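PDB 4Q97: novel antigen receptor from Ginglymostoma cirratum, which serves in sharks as the IgNAR antibody, in which a variable domain probably binds antigen and constant domains follow, the first of them described here. Local coordinates for residues 91-96 with 102-107; 45-50 with 56-61; 15-20 with 82-87; 8-13 with 97-102. All coordinates share one frame; numbering follows the deposited sequence.

Contact 1 is a hairpin within one of the two antiparallel sheets that pack face to face in this immunoglobulin domain. Contact 2, the two centres about 10 Å apart, crosses the core, since strand 44-49 lies in the hairpin's sheet and strand 58-65 in the other. Contacts 3 and 4 both use strand 12-18 but lie on opposite sides of the chain's centre, their own centres about 27 Å apart. Along the chain, contact 2 is nested inside contact 3, and contact 3 inside contact 4, whose segments alternate with those of contact 1. Contacts 3 and 4 thereby fasten the first strand, and the segment leading into it, to loops at the two ends of the sandwich.

Contact 1 (91-96 with 102-107); sequences SCQVSH and NQRKEI
Segments 91-96 and 102-107 run antiparallel, their short axes 4.5 Å apart at closest and 164° between directions, with Val94 and Gln103 bonded both ways: Val94 N to Gln103 O at 2.7 Å and Gln103 N to Val94 O at 2.8 Å. The next such pair, Cys92 with Lys105, is held more slackly. Lys105 N reaches Cys92 O at 3.3 Å, and the return bond from Cys92 N is weak. Between these two pairs sits the non-hydrogen-bonded pair Gln93 and Arg104, whose side chains share a face with Ser91, Ser95, Asn102 and Glu106. Gln93 has the largest share of the contact. With CG anti to the backbone N (chi1 -171°) and a bend at the next bond, its chain passes across Gln103 O, 3.3 Å from Gln93 CG. Its amide meets that of Asn102 diagonally, the two planes only 10° apart, while Gln93 NE2 also lies 3.5 Å from Arg104 CD, in the aliphatic part of that side chain. Ser91 is simpler, its CB lying 3.3 Å from Lys105 O. The end of Glu106 leads away and forms a salt bridge with Arg108 of the same strand. The opposite face, with Cys92, Val94, Gln103 and Lys105, turns towards the other sheet. Cys92 forms the disulfide with Cys33 that joins the two sheets of an immunoglobulin domain, and Val94 packs on Val13 and Ile35. This is the F-G hairpin of the C1-set fold: strand 101-108 is outermost in its sheet, and strand 89-96 is bonded on its far side to strand 44-49.

Contact 2 (45-50 with 56-61); sequences VSWQKN and SGFATT
After Gly57, at positive phi, Phe58 opens the strand of segment 56-61 and meets Trp47 of segment 45-50 across the space between the two sheets. The Phe58 ring offers a face to the indole. Trp47 CD1 stands 3.5 Å above its plane, displaced toward the rim and close to Phe58 CG, with Trp47 NE1 following at 3.8 Å from Phe58 CD1. The rings are neither stacked nor edge-on: the plane of the pyrrole half of the indole makes 48° with that of Phe58, and the side chains slide past each other in opposite directions. Phe58 CG lies between the backbone N and the carbonyl carbon (chi1 71°), which turns a face of the ring to Trp47 CD1. In the immunoglobulin fold, the tryptophan of strand C characteristically packs against the intersheet disulfide, and Trp47, touching Cys33 and Leu31, is consistent with that role. Ala59 points away from segment 45-50 and packs on Val64 of the second subunit. Thr60 turns back to the core. Its OG1 is hydrogen-bonded to Ser75 OG, the same hydroxyl that receives the N-H of Trp47, so one serine links both strands and fixes the indole's polar edge. Thr61 OG1 is hydrogen-bonded to Ala74 N, while Thr61 packs on Thr61 of the second subunit.

Contact 3 (15-20 with 82-87); sequences LLHSAT and QEWSRG
His17 and Trp84 lie nearly parallel yet barely overlap: the planes of the imidazole and of the indole's six-membered ring are 20° apart, but their centroids are 5.9 Å from each other. The arrangement is a slipped pairing at the end of the immunoglobulin sandwich, where the first strand, 12-18, meets the loop that joins strands 71-80 and 89-96. The two side chains cross at about a right angle. Trp84 has CG anti to its own backbone N (chi1 178°), a torsion that carries the indole from the loop towards His17. His17 adopts the position between the backbone N and the carbonyl carbon (chi1 87°), which leaves its ring beside that of Trp84. No hydrogen bond joins the two segments, and the surface they bury is small, 86 Å² over both sides. Leu31 and Ile107 touch both side chains, and Tyr90 touches Trp84. The loop is anchored further by Glu83, whose carboxylate forms a salt bridge with Lys49. Leu16, next to His17, faces the second subunit and packs on the His17 of that chain. Between the segments the one close approach is carbon to carbon, His17 CD2 to Trp84 CZ2, 3.9 Å.

Contact 4 (8-13 with 97-102); sequences PSPPIV and SATSSN
Pro10 and Thr99 form the close-packed part of this contact, with Pro10 CB set against both branches of the threonine, 3.8 Å from Thr99 OG1 and 3.8 Å from Thr99 CG2. The two side chains cross at about a right angle. Thr99 OG1 is anti to the backbone N (chi1 -173°), a rotation that turns both branches to the proline. Ser101 closes in on the same carbon, its OG 3.9 Å from Pro10 CB. No hydrogen bond crosses here, and the contact is van der Waals packing of a rigid ring, itself at the surface, on small side chains. The partner is the turn of the F-G hairpin of the immunoglobulin fold, which begins as a short 3-10 segment, 97-99, closed by a bond from Ser100 N to Ser97 O of 2.8 Å. It ends in a G1 beta bulge, with Ser100 and Ser101 both facing His96. Pro11, next along, is buried on the inner side against Val94, His96 and Ile35, where the chain enters strand 12-18. Towards Pro8 the spacing widens: its nearest approach to Ala98, Pro8 CB to Ala98 O, is a loose 4.2 Å. Between Pro8 and Pro10, Ser9 turns its back on the hairpin, its OG hydrogen-bonded to Gly37 O.

Contact 1 (91-96 with 102-107)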
loop_
_atom_site.group_PDB
_atom_site.type_symbol
_atom_site.label_atom_id
_atom_site.label_comp_id
_atom_site.label_asym_id
_atom_site.label_seq_id
_atom_site.Cartn_x
_atom_site.Cartn_y
_atom_site.Cartn_z
ATOM N N SER A 91 -13.910 6.432 0.579
ATOM C CA SER A 91 -13.721 5.935 -0.769
ATOM C C SER A 91 -12.542 6.652 -1.411
ATOM O O SER A 91 -12.328 7.838 -1.170
ATOM C CB SER A 91 -14.997 6.133 -1.602
ATOM O OG SER A 91 -15.324 7.511 -1.749
ATOM N N CYS A 92 -11.753 5.912 -2.185
ATOM C CA CYS A 92 -10.832 6.522 -3.132
ATOM C C CYS A 92 -11.369 6.277 -4.539
ATOM O O CYS A 92 -12.035 5.266 -4.811
ATOM C CB CYS A 92 -9.397 5.987 -2.987
ATOM S SG CYS A 92 -9.202 4.264 -3.484
ATOM N N GLN A 93 -11.072 7.224 -5.418
ATOM C CA GLN A 93 -11.562 7.214 -6.777
ATOM C C GLN A 93 -10.356 7.346 -7.703
ATOM O O GLN A 93 -9.506 8.221 -7.508
ATOM C CB GLN A 93 -12.571 8.352 -6.966
ATOM C CG GLN A 93 -13.322 8.335 -8.288
ATOM C CD GLN A 93 -14.821 8.562 -8.134
ATOM O OE1 GLN A 93 -15.278 9.213 -7.194
ATOM N NE2 GLN A 93 -15.593 8.018 -9.069
ATOM N N VAL A 94 -10.276 6.454 -8.689
ATOM C CA VAL A 94 -9.143 6.409 -9.615
ATOM C C VAL A 94 -9.569 6.654 -11.068
ATOM O O VAL A 94 -10.439 5.957 -11.606
ATOM C CB VAL A 94 -8.371 5.075 -9.523
ATOM C CG1 VAL A 94 -7.078 5.162 -10.328
ATOM C CG2 VAL A 94 -8.076 4.714 -8.070
ATOM N N SER A 95 -8.938 7.645 -11.693
ATOM C CA SER A 95 -9.228 8.014 -13.072
ATOM C C SER A 95 -8.073 7.699 -13.998
ATOM O O SER A 95 -6.919 7.999 -13.691
ATOM C CB SER A 95 -9.578 9.500 -13.183
ATOM O OG SER A 95 -10.885 9.670 -13.696
ATOM N N HIS A 96 -8.403 7.103 -15.139
ATOM C CA HIS A 96 -7.423 6.716 -16.139
ATOM C C HIS A 96 -7.988 7.074 -17.507
ATOM O O HIS A 96 -8.769 6.321 -18.089
ATOM C CB HIS A 96 -7.117 5.219 -16.020
ATOM C CG HIS A 96 -5.912 4.777 -16.792
ATOM N ND1 HIS A 96 -4.660 5.315 -16.593
ATOM C CD2 HIS A 96 -5.766 3.833 -17.750
ATOM C CE1 HIS A 96 -3.799 4.731 -17.406
ATOM N NE2 HIS A 96 -4.445 3.826 -18.117
ATOM N N ASN A 102 -13.191 5.265 -14.814
ATOM C CA ASN A 102 -13.397 5.887 -13.519
ATOM C C ASN A 102 -13.752 4.819 -12.511
ATOM O O ASN A 102 -14.793 4.168 -12.618
ATOM C CB ASN A 102 -14.500 6.947 -13.572
ATOM C CG ASN A 102 -14.701 7.646 -12.239
ATOM O OD1 ASN A 102 -15.812 8.064 -11.907
ATOM N ND2 ASN A 102 -13.627 7.774 -11.465
ATOM N N GLN A 103 -12.876 4.635 -11.533
ATOM C CA GLN A 103 -13.071 3.590 -10.549
ATOM C C GLN A 103 -13.150 4.109 -9.130
ATOM O O GLN A 103 -12.589 5.153 -8.805
ATOM C CB GLN A 103 -11.985 2.535 -10.678
ATOM C CG GLN A 103 -12.371 1.434 -11.642
ATOM C CD GLN A 103 -11.360 0.322 -11.658
ATOM O OE1 GLN A 103 -10.274 0.478 -12.198
ATOM N NE2 GLN A 103 -11.713 -0.812 -11.064
ATOM N N ARG A 104 -13.869 3.363 -8.297
ATOM C CA ARG A 104 -14.036 3.688 -6.889
ATOM C C ARG A 104 -14.257 2.439 -6.038
ATOM O O ARG A 104 -14.949 1.502 -6.447
ATOM C CB ARG A 104 -15.191 4.673 -6.696
ATOM C CG ARG A 104 -16.508 4.221 -7.302
ATOM C CD ARG A 104 -17.414 5.406 -7.580
ATOM N NE ARG A 104 -18.196 5.205 -8.798
ATOM C CZ ARG A 104 -19.457 4.780 -8.834
ATOM N NH1 ARG A 104 -20.063 4.636 -10.006
ATOM N NH2 ARG A 104 -20.116 4.500 -7.715
ATOM N N LYS A 105 -13.649 2.437 -4.857
ATOM C CA LYS A 105 -13.912 1.427 -3.836
ATOM C C LYS A 105 -14.239 2.125 -2.529
ATOM O O LYS A 105 -13.648 3.153 -2.199
ATOM C CB LYS A 105 -12.698 0.512 -3.651
ATOM C CG LYS A 105 -12.389 -0.375 -4.847
ATOM C CD LYS A 105 -13.308 -1.587 -4.916
ATOM C CE LYS A 105 -12.696 -2.676 -5.784
ATOM N NZ LYS A 105 -13.171 -4.028 -5.383
ATOM N N GLU A 106 -15.189 1.570 -1.791
ATOM C CA GLU A 106 -15.590 2.136 -0.512
ATOM C C GLU A 106 -15.225 1.188 0.624
ATOM O O GLU A 106 -15.138 -0.028 0.426
ATOM C CB GLU A 106 -17.093 2.443 -0.499
ATOM C CG GLU A 106 -17.981 1.261 -0.864
ATOM C CD GLU A 106 -19.430 1.451 -0.461
ATOM O OE1 GLU A 106 -20.016 2.513 -0.772
ATOM O OE2 GLU A 106 -19.990 0.524 0.162
ATOM N N ILE A 107 -15.003 1.757 1.806
ATOM C CA ILE A 107 -14.695 0.991 3.011
ATOM C C ILE A 107 -15.286 1.714 4.219
ATOM O O ILE A 107 -15.369 2.950 4.233
ATOM C CB ILE A 107 -13.167 0.790 3.193
ATOM C CG1 ILE A 107 -12.863 -0.529 3.918
ATOM C CG2 ILE A 107 -12.536 1.984 3.903
ATOM C CD1 ILE A 107 -11.385 -0.854 4.042
#

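Contact 2 (45-50 with 56-61)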
loop_
_atom_site.group_PDB
_atom_site.type_symbol
_atom_site.label_atom_id
_atom_site.label_comp_id
_atom_site.label_asym_id
_atom_site.label_seq_id
_atom_site.Cartn_x
_atom_site.Cartn_y
_atom_site.Cartn_z
ATOM N N VAL A 45 -6.094 10.502 -8.596
ATOM C CA VAL A 45 -6.568 9.894 -7.348
ATOM C C VAL A 45 -7.259 10.937 -6.478
ATOM O O VAL A 45 -6.752 12.047 -6.303
ATOM C CB VAL A 45 -5.423 9.261 -6.518
ATOM C CG1 VAL A 45 -5.983 8.369 -5.415
ATOM C CG2 VAL A 45 -4.476 8.472 -7.404
ATOM N N SER A 46 -8.410 10.565 -5.926
ATOM C CA SER A 46 -9.161 11.443 -5.029
ATOM C C SER A 46 -9.913 10.650 -3.964
ATOM O O SER A 46 -10.527 9.620 -4.253
ATOM C CB SER A 46 -10.127 12.332 -5.812
ATOM O OG SER A 46 -10.995 11.551 -6.607
ATOM N N TRP A 47 -9.850 11.151 -2.733
ATOM C CA TRP A 47 -10.471 10.519 -1.582
ATOM C C TRP A 47 -11.760 11.215 -1.205
ATOM O O TRP A 47 -11.882 12.434 -1.356
ATOM C CB TRP A 47 -9.530 10.596 -0.387
ATOM C CG TRP A 47 -8.351 9.703 -0.478
ATOM C CD1 TRP A 47 -7.139 10.001 -1.030
ATOM C CD2 TRP A 47 -8.254 8.361 0.012
ATOM N NE1 TRP A 47 -6.291 8.924 -0.916
ATOM C CE2 TRP A 47 -6.951 7.904 -0.280
ATOM C CE3 TRP A 47 -9.143 7.500 0.668
ATOM C CZ2 TRP A 47 -6.509 6.617 0.065
ATOM C CZ3 TRP A 47 -8.701 6.220 1.011
ATOM C CH2 TRP A 47 -7.395 5.794 0.707
ATOM N N GLN A 48 -12.712 10.431 -0.701
ATOM C CA GLN A 48 -13.960 10.957 -0.150
ATOM C C GLN A 48 -14.286 10.336 1.201
ATOM O O GLN A 48 -13.882 9.209 1.491
ATOM C CB GLN A 48 -15.140 10.718 -1.095
ATOM C CG GLN A 48 -15.298 11.755 -2.192
ATOM C CD GLN A 48 -15.044 11.196 -3.576
ATOM O OE1 GLN A 48 -15.791 11.487 -4.510
ATOM N NE2 GLN A 48 -13.997 10.384 -3.717
ATOM N N LYS A 49 -15.006 11.098 2.020
ATOM C CA LYS A 49 -15.621 10.592 3.241
ATOM C C LYS A 49 -17.125 10.863 3.194
ATOM O O LYS A 49 -17.546 12.000 2.957
ATOM C CB LYS A 49 -15.007 11.261 4.475
ATOM C CG LYS A 49 -15.601 10.790 5.793
ATOM C CD LYS A 49 -15.315 11.777 6.909
ATOM C CE LYS A 49 -16.298 11.595 8.052
ATOM N NZ LYS A 49 -16.352 12.799 8.924
ATOM N N ASN A 50 -17.926 9.821 3.417
ATOM C CA ASN A 50 -19.392 9.938 3.464
ATOM C C ASN A 50 -20.003 10.776 2.342
ATOM O O ASN A 50 -20.776 11.699 2.609
ATOM C CB ASN A 50 -19.850 10.481 4.828
ATOM C CG ASN A 50 -20.265 9.384 5.788
ATOM O OD1 ASN A 50 -19.512 8.449 6.042
ATOM N ND2 ASN A 50 -21.470 9.504 6.336
ATOM N N SER A 56 -7.136 16.897 2.784
ATOM C CA SER A 56 -5.729 16.549 3.009
ATOM C C SER A 56 -5.597 15.315 3.905
ATOM O O SER A 56 -6.564 14.579 4.112
ATOM C CB SER A 56 -4.971 17.733 3.623
ATOM O OG SER A 56 -5.296 17.889 4.995
ATOM N N GLY A 57 -4.398 15.103 4.440
ATOM C CA GLY A 57 -4.109 13.937 5.268
ATOM C C GLY A 57 -3.696 12.734 4.436
ATOM O O GLY A 57 -3.543 11.629 4.969
ATOM N N PHE A 58 -3.511 12.942 3.132
ATOM C CA PHE A 58 -3.140 11.843 2.245
ATOM C C PHE A 58 -1.925 12.091 1.356
ATOM O O PHE A 58 -1.741 13.179 0.804
ATOM C CB PHE A 58 -4.342 11.337 1.430
ATOM C CG PHE A 58 -4.812 12.276 0.353
ATOM C CD1 PHE A 58 -4.294 12.195 -0.937
ATOM C CD2 PHE A 58 -5.810 13.214 0.613
ATOM C CE1 PHE A 58 -4.740 13.049 -1.938
ATOM C CE2 PHE A 58 -6.260 14.069 -0.384
ATOM C CZ PHE A 58 -5.726 13.985 -1.662
ATOM N N ALA A 59 -1.099 11.054 1.245
ATOM C CA ALA A 59 0.037 11.039 0.338
ATOM C C ALA A 59 -0.136 9.903 -0.658
ATOM O O ALA A 59 -0.676 8.844 -0.326
ATOM C CB ALA A 59 1.334 10.876 1.112
ATOM N N THR A 60 0.312 10.136 -1.885
ATOM C CA THR A 60 0.319 9.108 -2.910
ATOM C C THR A 60 1.773 8.881 -3.289
ATOM O O THR A 60 2.501 9.844 -3.552
ATOM C CB THR A 60 -0.525 9.524 -4.136
ATOM O OG1 THR A 60 -1.872 9.799 -3.723
ATOM C CG2 THR A 60 -0.548 8.420 -5.195
ATOM N N THR A 61 2.199 7.618 -3.287
ATOM C CA THR A 61 3.570 7.263 -3.644
ATOM C C THR A 61 3.803 7.499 -5.135
ATOM O O THR A 61 2.848 7.572 -5.916
ATOM C CB THR A 61 3.912 5.789 -3.300
ATOM O OG1 THR A 61 3.207 4.897 -4.176
ATOM C CG2 THR A 61 3.568 5.457 -1.839
#

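Contact 3 (15-20 with 82-87)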
loop_
_atom_site.group_PDB
_atom_site.type_symbol
_atom_site.label_atom_id
_atom_site.label_comp_id
_atom_site.label_asym_id
_atom_site.label_seq_id
_atom_site.Cartn_x
_atom_site.Cartn_y
_atom_site.Cartn_z
ATOM N N LEU A 15 -8.947 -0.966 -1.889
ATOM C CA LEU A 15 -8.855 -0.174 -0.673
ATOM C C LEU A 15 -8.707 -1.095 0.532
ATOM O O LEU A 15 -9.498 -2.026 0.722
ATOM C CB LEU A 15 -10.093 0.702 -0.499
ATOM C CG LEU A 15 -9.807 1.981 0.274
ATOM C CD1 LEU A 15 -10.007 3.201 -0.586
ATOM C CD2 LEU A 15 -10.706 2.104 1.475
ATOM N N LEU A 16 -7.683 -0.836 1.338
ATOM C CA LEU A 16 -7.367 -1.701 2.469
ATOM C C LEU A 16 -7.181 -0.883 3.740
ATOM O O LEU A 16 -6.713 0.255 3.693
ATOM C CB LEU A 16 -6.104 -2.525 2.181
ATOM C CG LEU A 16 -5.977 -3.145 0.787
ATOM C CD1 LEU A 16 -4.549 -3.598 0.505
ATOM C CD2 LEU A 16 -6.971 -4.283 0.600
ATOM N N HIS A 17 -7.546 -1.476 4.873
ATOM C CA HIS A 17 -7.391 -0.809 6.160
ATOM C C HIS A 17 -6.450 -1.597 7.058
ATOM O O HIS A 17 -6.377 -2.823 6.973
ATOM C CB HIS A 17 -8.751 -0.632 6.845
ATOM C CG HIS A 17 -9.167 -1.806 7.679
ATOM N ND1 HIS A 17 -9.271 -3.083 7.171
ATOM C CD2 HIS A 17 -9.499 -1.894 8.989
ATOM C CE1 HIS A 17 -9.641 -3.910 8.133
ATOM N NE2 HIS A 17 -9.795 -3.211 9.243
ATOM N N SER A 18 -5.717 -0.883 7.899
ATOM C CA SER A 18 -5.034 -1.510 9.024
ATOM C C SER A 18 -5.230 -0.671 10.278
ATOM O O SER A 18 -5.107 0.559 10.246
ATOM C CB SER A 18 -3.545 -1.718 8.742
ATOM O OG SER A 18 -2.885 -0.483 8.519
ATOM N N ALA A 19 -5.569 -1.347 11.368
ATOM C CA ALA A 19 -5.606 -0.729 12.680
ATOM C C ALA A 19 -4.862 -1.626 13.661
ATOM O O ALA A 19 -5.466 -2.448 14.355
ATOM C CB ALA A 19 -7.042 -0.491 13.126
ATOM N N THR A 20 -3.540 -1.485 13.679
ATOM C CA THR A 20 -2.700 -2.190 14.643
ATOM C C THR A 20 -2.524 -1.317 15.885
ATOM O O THR A 20 -3.283 -0.369 16.089
ATOM C CB THR A 20 -1.326 -2.582 14.053
ATOM O OG1 THR A 20 -0.544 -1.404 13.815
ATOM C CG2 THR A 20 -1.492 -3.364 12.752
ATOM N N GLN A 82 -11.185 8.387 15.869
ATOM C CA GLN A 82 -12.477 9.009 16.125
ATOM C C GLN A 82 -13.390 8.880 14.909
ATOM O O GLN A 82 -14.508 8.362 15.001
ATOM C CB GLN A 82 -12.255 10.493 16.426
ATOM C CG GLN A 82 -13.284 11.128 17.338
ATOM C CD GLN A 82 -13.200 10.630 18.768
ATOM O OE1 GLN A 82 -12.165 10.130 19.216
ATOM N NE2 GLN A 82 -14.298 10.769 19.496
ATOM N N GLU A 83 -12.874 9.334 13.769
ATOM C CA GLU A 83 -13.619 9.417 12.518
ATOM C C GLU A 83 -13.858 8.062 11.848
ATOM O O GLU A 83 -14.494 7.991 10.797
ATOM C CB GLU A 83 -12.880 10.352 11.560
ATOM C CG GLU A 83 -12.936 11.818 11.955
ATOM C CD GLU A 83 -14.145 12.523 11.378
ATOM O OE1 GLU A 83 -15.012 12.973 12.161
ATOM O OE2 GLU A 83 -14.228 12.618 10.135
ATOM N N TRP A 84 -13.360 6.991 12.461
ATOM C CA TRP A 84 -13.439 5.664 11.858
ATOM C C TRP A 84 -14.704 4.879 12.226
ATOM O O TRP A 84 -15.243 4.173 11.380
ATOM C CB TRP A 84 -12.160 4.859 12.144
ATOM C CG TRP A 84 -12.155 3.448 11.597
ATOM C CD1 TRP A 84 -12.096 2.292 12.324
ATOM C CD2 TRP A 84 -12.211 3.051 10.215
ATOM N NE1 TRP A 84 -12.112 1.200 11.486
ATOM C CE2 TRP A 84 -12.184 1.636 10.188
ATOM C CE3 TRP A 84 -12.283 3.751 9.000
ATOM C CZ2 TRP A 84 -12.223 0.906 8.992
ATOM C CZ3 TRP A 84 -12.327 3.021 7.808
ATOM C CH2 TRP A 84 -12.294 1.613 7.818
ATOM N N SER A 85 -15.186 5.008 13.462
ATOM C CA SER A 85 -16.425 4.313 13.856
ATOM C C SER A 85 -17.675 5.191 13.943
ATOM O O SER A 85 -18.694 4.778 14.507
ATOM C CB SER A 85 -16.247 3.497 15.139
ATOM O OG SER A 85 -15.949 2.146 14.833
ATOM N N ARG A 86 -17.598 6.391 13.369
ATOM C CA ARG A 86 -18.788 7.207 13.135
ATOM C C ARG A 86 -19.620 6.569 12.022
ATOM O O ARG A 86 -20.521 7.202 11.461
ATOM C CB ARG A 86 -18.397 8.635 12.745
ATOM C CG ARG A 86 -17.807 9.464 13.873
ATOM C CD ARG A 86 -17.217 10.762 13.344
ATOM N NE ARG A 86 -18.133 11.897 13.455
ATOM C CZ ARG A 86 -18.095 12.799 14.431
ATOM N NH1 ARG A 86 -18.967 13.800 14.448
ATOM N NH2 ARG A 86 -17.184 12.706 15.393
ATOM N N GLY A 87 -19.308 5.310 11.710
ATOM C CA GLY A 87 -19.889 4.620 10.566
ATOM C C GLY A 87 -19.602 5.400 9.300
ATOM O O GLY A 87 -20.434 5.446 8.393
#

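Contact 4 (8-13 with 97-102)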
loop_
_atom_site.group_PDB
_atom_site.type_symbol
_atom_site.label_atom_id
_atom_site.label_comp_id
_atom_site.label_asym_id
_atom_site.label_seq_id
_atom_site.Cartn_x
_atom_site.Cartn_y
_atom_site.Cartn_z
ATOM N N PRO A 8 -3.281 -0.163 -23.619
ATOM C CA PRO A 8 -3.687 0.517 -22.392
ATOM C C PRO A 8 -4.529 -0.421 -21.526
ATOM O O PRO A 8 -5.379 -1.150 -22.046
ATOM C CB PRO A 8 -4.554 1.681 -22.899
ATOM C CG PRO A 8 -4.890 1.341 -24.318
ATOM C CD PRO A 8 -3.710 0.574 -24.819
ATOM N N SER A 9 -4.271 -0.427 -20.223
ATOM C CA SER A 9 -5.051 -1.257 -19.316
ATOM C C SER A 9 -5.500 -0.473 -18.084
ATOM O O SER A 9 -4.726 0.318 -17.533
ATOM C CB SER A 9 -4.273 -2.513 -18.920
ATOM O OG SER A 9 -3.176 -2.195 -18.089
ATOM N N PRO A 10 -6.757 -0.686 -17.652
ATOM C CA PRO A 10 -7.304 0.066 -16.528
ATOM C C PRO A 10 -6.730 -0.406 -15.191
ATOM O O PRO A 10 -6.466 -1.596 -15.026
ATOM C CB PRO A 10 -8.807 -0.221 -16.615
ATOM C CG PRO A 10 -8.899 -1.561 -17.256
ATOM C CD PRO A 10 -7.711 -1.690 -18.167
ATOM N N PRO A 11 -6.545 0.526 -14.234
ATOM C CA PRO A 11 -5.942 0.164 -12.952
ATOM C C PRO A 11 -6.810 -0.815 -12.179
ATOM O O PRO A 11 -8.040 -0.748 -12.247
ATOM C CB PRO A 11 -5.865 1.502 -12.210
ATOM C CG PRO A 11 -6.939 2.337 -12.810
ATOM C CD PRO A 11 -7.007 1.927 -14.254
ATOM N N ILE A 12 -6.174 -1.744 -11.476
ATOM C CA ILE A 12 -6.888 -2.545 -10.495
ATOM C C ILE A 12 -6.812 -1.763 -9.193
ATOM O O ILE A 12 -5.731 -1.345 -8.769
ATOM C CB ILE A 12 -6.297 -3.962 -10.351
ATOM C CG1 ILE A 12 -6.270 -4.665 -11.718
ATOM C CG2 ILE A 12 -7.091 -4.773 -9.329
ATOM C CD1 ILE A 12 -5.501 -5.978 -11.726
ATOM N N VAL A 13 -7.973 -1.551 -8.588
ATOM C CA VAL A 13 -8.120 -0.671 -7.439
ATOM C C VAL A 13 -8.578 -1.465 -6.229
ATOM O O VAL A 13 -9.534 -2.233 -6.295
ATOM C CB VAL A 13 -9.141 0.448 -7.732
ATOM C CG1 VAL A 13 -9.450 1.261 -6.477
ATOM C CG2 VAL A 13 -8.625 1.335 -8.852
ATOM N N SER A 97 -7.604 8.248 -18.001
ATOM C CA SER A 97 -8.130 8.774 -19.261
ATOM C C SER A 97 -7.909 7.837 -20.443
ATOM O O SER A 97 -8.822 7.624 -21.242
ATOM C CB SER A 97 -7.524 10.141 -19.572
ATOM O OG SER A 97 -8.050 10.655 -20.784
ATOM N N ALA A 98 -6.706 7.274 -20.543
ATOM C CA ALA A 98 -6.320 6.461 -21.697
ATOM C C ALA A 98 -7.240 5.258 -21.906
ATOM O O ALA A 98 -7.371 4.749 -23.020
ATOM C CB ALA A 98 -4.872 6.016 -21.575
ATOM N N THR A 99 -7.879 4.823 -20.826
ATOM C CA THR A 99 -8.809 3.701 -20.859
ATOM C C THR A 99 -10.250 4.177 -20.635
ATOM O O THR A 99 -11.178 3.365 -20.601
ATOM C CB THR A 99 -8.414 2.620 -19.824
ATOM O OG1 THR A 99 -9.244 1.467 -19.981
ATOM C CG2 THR A 99 -8.570 3.133 -18.408
ATOM N N SER A 100 -10.421 5.496 -20.506
ATOM C CA SER A 100 -11.717 6.117 -20.191
ATOM C C SER A 100 -12.348 5.469 -18.959
ATOM O O SER A 100 -13.535 5.115 -18.955
ATOM C CB SER A 100 -12.672 6.068 -21.395
ATOM O OG SER A 100 -12.458 7.162 -22.269
ATOM N N SER A 101 -11.537 5.319 -17.916
ATOM C CA SER A 101 -11.933 4.556 -16.744
ATOM C C SER A 101 -12.073 5.437 -15.512
ATOM O O SER A 101 -11.198 6.250 -15.211
ATOM C CB SER A 101 -10.927 3.439 -16.472
ATOM O OG SER A 101 -11.437 2.501 -15.545
ATOM N N ASN A 102 -13.191 5.265 -14.814
ATOM C CA ASN A 102 -13.397 5.887 -13.519
ATOM C C ASN A 102 -13.752 4.819 -12.511
ATOM O O ASN A 102 -14.793 4.168 -12.618
ATOM C CB ASN A 102 -14.500 6.947 -13.572
ATOM C CG ASN A 102 -14.701 7.646 -12.239
ATOM O OD1 ASN A 102 -15.812 8.064 -11.907
ATOM N ND2 ASN A 102 -13.627 7.774 -11.465
#